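PDB 2CYJ: uncharacterized protein from Pyrococcus horikoshii, which is of unknown function, a small single-chain protein of the DUF498/DUF598 (Mth938-like) family from a hyperthermophilic archaeon. Local coordinates for residues V23-G28 / R109-I114; E31-E36 / E54-E59. One frame throughout, in Å; residues are numbered along the deposited sequence.

Interaction 1 of 2, residues V23-G28 / R109-I114; sequences VIYPSG and RILAII
Tyr25 and Leu111 lie side by side, the methyl CD1 of the leucine reaching the CD1 corner of the tyrosine ring obliquely at 3.7 Å. One face of that ring takes Val23 CG1, 3.6 Å above the plane and offset toward the rim. With CG1 anti to its backbone N (chi1 176°), Val23 also brings this methyl against Leu111 CD1, so valine, leucine and ring form one apolar patch. The puckered ring of Pro26 brings CG to 3.5 Å from Ile110 O. Beneath the side chains is a two-stranded antiparallel pairing, part of a mixed sheet in which strand 22-24 is flanked by 30-32 and 110-115. Ile24 and Ala112 are the hydrogen-bonded pair: Ile24 N gives to Ala112 O, and Ala112 N returns a bond to Ile24 O that is nearly straight (175°). Val23 and Ile113 form the non-hydrogen-bonded pair. On the side opposite Val23, Ile24 CB stands 4.2 Å from Ala112 CB, and the Ile24 side chain touches Leu101 of helix 94-104. The pairing ends at Pro26: its N has no hydrogen to give Ile110 O, and a water links the pair's other two polar atoms, accepting from Ile110 N at 3.0 Å and donating to Pro26 O. From Tyr25 to Gly28 the chain reverses in a type I turn, while the guanidinium of Arg109 leads away to salt bridges with Asp60 and Asp62.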
loop_
_atom_site.group_PDB
_atom_site.type_symbol
_atom_site.label_atom_id
_atom_site.label_comp_id
_atom_site.label_asym_id
_atom_site.label_seq_id
_atom_site.Cartn_x
_atom_site.Cartn_y
_atom_site.Cartn_z
ATOM N N VAL A 23 -3.502 -0.955 -4.524
ATOM C CA VAL A 23 -4.109 -0.736 -3.227
ATOM C C VAL A 23 -5.013 -1.947 -2.988
ATOM O O VAL A 23 -5.827 -2.307 -3.842
ATOM C CB VAL A 23 -4.957 0.558 -3.200
ATOM C CG1 VAL A 23 -5.651 0.711 -1.850
ATOM C CG2 VAL A 23 -4.064 1.754 -3.461
ATOM N N ILE A 24 -4.823 -2.611 -1.854
ATOM C CA ILE A 24 -5.634 -3.763 -1.497
ATOM C C ILE A 24 -6.482 -3.316 -0.310
ATOM O O ILE A 24 -5.952 -2.973 0.754
ATOM C CB ILE A 24 -4.770 -4.971 -1.080
ATOM C CG1 ILE A 24 -3.820 -5.351 -2.223
ATOM C CG2 ILE A 24 -5.669 -6.142 -0.709
ATOM C CD1 ILE A 24 -2.701 -6.311 -1.813
ATOM N N TYR A 25 -7.793 -3.279 -0.512
ATOM C CA TYR A 25 -8.726 -2.878 0.532
ATOM C C TYR A 25 -8.999 -4.021 1.503
ATOM O O TYR A 25 -8.769 -5.182 1.185
ATOM C CB TYR A 25 -10.020 -2.396 -0.123
ATOM C CG TYR A 25 -9.805 -1.098 -0.857
ATOM C CD1 TYR A 25 -9.866 0.113 -0.173
ATOM C CD2 TYR A 25 -9.444 -1.078 -2.208
ATOM C CE1 TYR A 25 -9.573 1.309 -0.796
ATOM C CE2 TYR A 25 -9.140 0.135 -2.850
ATOM C CZ TYR A 25 -9.210 1.322 -2.123
ATOM O OH TYR A 25 -8.911 2.534 -2.705
ATOM N N PRO A 26 -9.489 -3.702 2.715
ATOM C CA PRO A 26 -9.790 -4.718 3.733
ATOM C C PRO A 26 -10.632 -5.886 3.237
ATOM O O PRO A 26 -10.458 -7.017 3.697
ATOM C CB PRO A 26 -10.514 -3.917 4.817
ATOM C CG PRO A 26 -9.850 -2.594 4.737
ATOM C CD PRO A 26 -9.708 -2.346 3.250
ATOM N N SER A 27 -11.550 -5.599 2.317
ATOM C CA SER A 27 -12.438 -6.605 1.736
ATOM C C SER A 27 -11.739 -7.493 0.729
ATOM O O SER A 27 -12.299 -8.498 0.302
ATOM C CB SER A 27 -13.598 -5.928 1.007
ATOM O OG SER A 27 -13.107 -5.139 -0.073
ATOM N N GLY A 28 -10.536 -7.109 0.318
ATOM C CA GLY A 28 -9.832 -7.902 -0.673
ATOM C C GLY A 28 -9.955 -7.305 -2.063
ATOM O O GLY A 28 -9.370 -7.820 -3.014
ATOM N N ARG A 109 -8.688 -5.663 10.046
ATOM C CA ARG A 109 -9.061 -5.129 8.749
ATOM C C ARG A 109 -7.862 -4.328 8.267
ATOM O O ARG A 109 -7.461 -3.341 8.884
ATOM C CB ARG A 109 -10.296 -4.253 8.888
ATOM C CG ARG A 109 -11.502 -5.042 9.365
ATOM C CD ARG A 109 -12.631 -4.132 9.763
ATOM N NE ARG A 109 -12.245 -3.304 10.898
ATOM C CZ ARG A 109 -13.023 -2.381 11.451
ATOM N NH1 ARG A 109 -14.240 -2.164 10.970
ATOM N NH2 ARG A 109 -12.583 -1.680 12.488
ATOM N N ILE A 110 -7.287 -4.770 7.159
ATOM C CA ILE A 110 -6.096 -4.138 6.635
ATOM C C ILE A 110 -6.233 -3.464 5.281
ATOM O O ILE A 110 -6.740 -4.063 4.325
ATOM C CB ILE A 110 -4.968 -5.182 6.524
ATOM C CG1 ILE A 110 -4.847 -5.964 7.837
ATOM C CG2 ILE A 110 -3.661 -4.500 6.211
ATOM C CD1 ILE A 110 -4.017 -7.226 7.717
ATOM N N LEU A 111 -5.780 -2.212 5.225
ATOM C CA LEU A 111 -5.731 -1.429 3.991
ATOM C C LEU A 111 -4.242 -1.448 3.613
ATOM O O LEU A 111 -3.392 -1.036 4.409
ATOM C CB LEU A 111 -6.178 0.014 4.234
ATOM C CG LEU A 111 -5.962 0.971 3.051
ATOM C CD1 LEU A 111 -6.760 0.528 1.815
ATOM C CD2 LEU A 111 -6.379 2.376 3.487
ATOM N N ALA A 112 -3.911 -1.931 2.420
ATOM C CA ALA A 112 -2.508 -1.997 2.020
ATOM C C ALA A 112 -2.220 -1.204 0.758
ATOM O O ALA A 112 -2.986 -1.261 -0.194
ATOM C CB ALA A 112 -2.089 -3.461 1.800
ATOM N N ILE A 113 -1.126 -0.447 0.766
ATOM C CA ILE A 113 -0.707 0.319 -0.410
ATOM C C ILE A 113 0.639 -0.297 -0.750
ATOM O O ILE A 113 1.569 -0.289 0.069
ATOM C CB ILE A 113 -0.555 1.812 -0.099
ATOM C CG1 ILE A 113 -1.905 2.376 0.363
ATOM C CG2 ILE A 113 -0.063 2.552 -1.343
ATOM C CD1 ILE A 113 -1.821 3.779 0.940
ATOM N N ILE A 114 0.724 -0.855 -1.949
ATOM C CA ILE A 114 1.918 -1.566 -2.379
ATOM C C ILE A 114 2.672 -0.916 -3.530
ATOM O O ILE A 114 2.154 -0.812 -4.649
ATOM C CB ILE A 114 1.528 -3.002 -2.811
ATOM C CG1 ILE A 114 0.695 -3.681 -1.708
ATOM C CG2 ILE A 114 2.774 -3.801 -3.180
ATOM C CD1 ILE A 114 1.425 -3.915 -0.378
HETATM O O HOH W 1 -8.332 -7.067 5.585
#

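Interaction 2 of 2, residues E31-E36 / E54-E59; sequences ERRMKE and EKYLVE
Tyr56 reaches across to the backbone of Met34, its OH accepting the amide N-H at 2.8 Å with a bent angle of 140°; Met34 N lies at the ring's edge, near its plane. The aliphatic part of Arg33 packs against the same oxygen: with CG anti to the backbone N (chi1 179°), that carbon comes 3.4 Å from Tyr56 OH, and the guanidinium plane is turned 71° from the ring. Glu52 bonds to both Tyr56 OH and Arg33 NE, joining the two. A phenylalanine in place of Tyr56 would probably leave the Met34 amide without this acceptor and deprive Glu52 of one of its partners. Met34 bends at chi3 (-72°), placing CE against Lys55, and the two side chains cross at about a right angle. The approach is tight, with CE 3.3 Å from Lys55 CB. Within 31-36, Arg32 and Glu36 form a two-pronged salt bridge, NH1 to OE2 and NH2 to OE1, while Lys35 CB covers one face of the Arg33 guanidinium, over its centre. The contact thus joins the exit of edge strand 30-32, just before helix 36-42, to the loop between helix 50-54 and strand 63-68, with Tyr56 and Arg33 both resting on Ile113 of strand 110-115.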
loop_
_atom_site.group_PDB
_atom_site.type_symbol
_atom_site.label_atom_id
_atom_site.label_comp_id
_atom_site.label_asym_id
_atom_site.label_seq_id
_atom_site.Cartn_x
_atom_site.Cartn_y
_atom_site.Cartn_z
ATOM N N GLU A 31 -7.327 -2.273 -6.390
ATOM C CA GLU A 31 -7.397 -1.173 -7.349
ATOM C C GLU A 31 -5.988 -0.688 -7.643
ATOM O O GLU A 31 -5.053 -0.938 -6.877
ATOM C CB GLU A 31 -8.171 0.021 -6.796
ATOM C CG GLU A 31 -9.664 -0.148 -6.650
ATOM C CD GLU A 31 -10.353 1.201 -6.550
ATOM O OE1 GLU A 31 -9.864 2.155 -7.191
ATOM O OE2 GLU A 31 -11.380 1.312 -5.850
ATOM N N ARG A 32 -5.830 0.027 -8.748
ATOM C CA ARG A 32 -4.522 0.558 -9.074
ATOM C C ARG A 32 -4.232 1.715 -8.112
ATOM O O ARG A 32 -5.146 2.408 -7.651
ATOM C CB ARG A 32 -4.489 1.061 -10.524
ATOM C CG ARG A 32 -5.377 2.261 -10.798
ATOM C CD ARG A 32 -5.144 2.816 -12.206
ATOM N NE ARG A 32 -3.842 3.463 -12.325
ATOM C CZ ARG A 32 -3.590 4.722 -11.970
ATOM N NH1 ARG A 32 -4.551 5.495 -11.475
ATOM N NH2 ARG A 32 -2.364 5.205 -12.102
ATOM N N ARG A 33 -2.964 1.900 -7.779
ATOM C CA ARG A 33 -2.592 3.000 -6.915
ATOM C C ARG A 33 -2.589 4.275 -7.765
ATOM O O ARG A 33 -2.007 4.294 -8.858
ATOM C CB ARG A 33 -1.194 2.781 -6.328
ATOM C CG ARG A 33 -0.743 3.925 -5.441
ATOM C CD ARG A 33 0.738 3.895 -5.113
ATOM N NE ARG A 33 1.111 5.203 -4.579
ATOM C CZ ARG A 33 2.336 5.715 -4.591
ATOM N NH1 ARG A 33 3.354 5.032 -5.101
ATOM N NH2 ARG A 33 2.528 6.941 -4.133
ATOM N N MET A 34 -3.234 5.334 -7.281
ATOM C CA MET A 34 -3.273 6.582 -8.038
ATOM C C MET A 34 -2.070 7.421 -7.620
ATOM O O MET A 34 -2.188 8.521 -7.076
ATOM C CB MET A 34 -4.557 7.356 -7.738
ATOM C CG MET A 34 -5.788 6.525 -8.032
ATOM S SD MET A 34 -7.289 7.522 -8.063
ATOM C CE MET A 34 -7.457 7.867 -6.391
ATOM N N LYS A 35 -0.893 6.887 -7.906
ATOM C CA LYS A 35 0.330 7.549 -7.519
ATOM C C LYS A 35 0.513 8.899 -8.181
ATOM O O LYS A 35 1.236 9.753 -7.657
ATOM C CB LYS A 35 1.536 6.637 -7.761
ATOM C CG LYS A 35 1.959 6.430 -9.187
ATOM C CD LYS A 35 3.235 5.598 -9.171
ATOM C CE LYS A 35 3.768 5.366 -10.553
ATOM N NZ LYS A 35 4.891 4.387 -10.519
ATOM N N GLU A 36 -0.157 9.113 -9.311
ATOM C CA GLU A 36 -0.055 10.397 -9.989
ATOM C C GLU A 36 -0.480 11.541 -9.058
ATOM O O GLU A 36 -0.028 12.671 -9.214
ATOM C CB GLU A 36 -0.912 10.411 -11.263
ATOM C CG GLU A 36 -2.395 10.118 -11.056
ATOM C CD GLU A 36 -2.715 8.633 -10.967
ATOM O OE1 GLU A 36 -1.785 7.798 -11.019
ATOM O OE2 GLU A 36 -3.917 8.313 -10.843
ATOM N N GLU A 54 -6.092 10.020 1.144
ATOM C CA GLU A 54 -7.504 10.234 1.408
ATOM C C GLU A 54 -8.393 9.501 0.411
ATOM O O GLU A 54 -9.504 9.097 0.757
ATOM C CB GLU A 54 -7.804 11.741 1.401
ATOM C CG GLU A 54 -9.226 12.134 1.819
ATOM C CD GLU A 54 -10.230 12.108 0.675
ATOM O OE1 GLU A 54 -9.813 12.086 -0.503
ATOM O OE2 GLU A 54 -11.448 12.132 0.960
ATOM N N LYS A 55 -7.909 9.315 -0.818
ATOM C CA LYS A 55 -8.696 8.617 -1.837
ATOM C C LYS A 55 -8.901 7.146 -1.497
ATOM O O LYS A 55 -9.797 6.506 -2.044
ATOM C CB LYS A 55 -8.031 8.695 -3.222
ATOM C CG LYS A 55 -7.784 10.094 -3.759
ATOM C CD LYS A 55 -9.080 10.864 -3.901
ATOM C CE LYS A 55 -8.826 12.226 -4.508
ATOM N NZ LYS A 55 -10.095 12.957 -4.745
ATOM N N TYR A 56 -8.087 6.609 -0.588
ATOM C CA TYR A 56 -8.189 5.197 -0.234
ATOM C C TYR A 56 -8.993 4.958 1.025
ATOM O O TYR A 56 -9.119 3.816 1.466
ATOM C CB TYR A 56 -6.794 4.593 -0.075
ATOM C CG TYR A 56 -5.898 4.866 -1.258
ATOM C CD1 TYR A 56 -4.554 5.169 -1.077
ATOM C CD2 TYR A 56 -6.408 4.875 -2.557
ATOM C CE1 TYR A 56 -3.730 5.489 -2.165
ATOM C CE2 TYR A 56 -5.590 5.188 -3.651
ATOM C CZ TYR A 56 -4.257 5.496 -3.441
ATOM O OH TYR A 56 -3.451 5.813 -4.504
ATOM N N LEU A 57 -9.532 6.028 1.608
ATOM C CA LEU A 57 -10.356 5.903 2.809
ATOM C C LEU A 57 -11.781 5.611 2.335
ATOM O O LEU A 57 -12.663 6.487 2.313
ATOM C CB LEU A 57 -10.294 7.196 3.620
ATOM C CG LEU A 57 -8.857 7.609 3.954
ATOM C CD1 LEU A 57 -8.909 8.874 4.797
ATOM C CD2 LEU A 57 -8.134 6.504 4.714
ATOM N N VAL A 58 -11.993 4.357 1.957
ATOM C CA VAL A 58 -13.263 3.890 1.403
ATOM C C VAL A 58 -13.937 2.851 2.289
ATOM O O VAL A 58 -15.163 2.838 2.419
ATOM C CB VAL A 58 -13.020 3.296 -0.009
ATOM C CG1 VAL A 58 -14.311 2.778 -0.602
ATOM C CG2 VAL A 58 -12.414 4.368 -0.920
ATOM N N GLU A 59 -13.132 1.963 2.869
ATOM C CA GLU A 59 -13.624 0.943 3.782
ATOM C C GLU A 59 -12.953 1.191 5.126
ATOM O O GLU A 59 -11.827 1.698 5.185
ATOM C CB GLU A 59 -13.245 -0.462 3.301
ATOM C CG GLU A 59 -13.814 -0.828 1.948
ATOM C CD GLU A 59 -13.377 -2.213 1.490
ATOM O OE1 GLU A 59 -13.685 -2.572 0.334
ATOM O OE2 GLU A 59 -12.731 -2.933 2.282
#

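In the fold
Interactions 1 and 2 illustrate how a sheet and the loop covering it can be fastened together at several points. Their centres are 10 Å apart, and both segments of interaction 2 fall between the two of interaction 1 in sequence. The two meet directly in the sheet, where strands 22-24 and 30-32 are neighbours and Val23 N lies 2.8 Å from Glu31 O, a probable hydrogen bond. They meet again through the 54-59 loop: Ser27 OG is 2.7 Å from Glu59 OE1, also probably hydrogen-bonded, and Tyr25 CE1 packs 3.4 Å from Tyr56 O. The other carboxylate oxygen of that glutamate, Glu59 OE2, packs 3.2 Å from Pro26 CD.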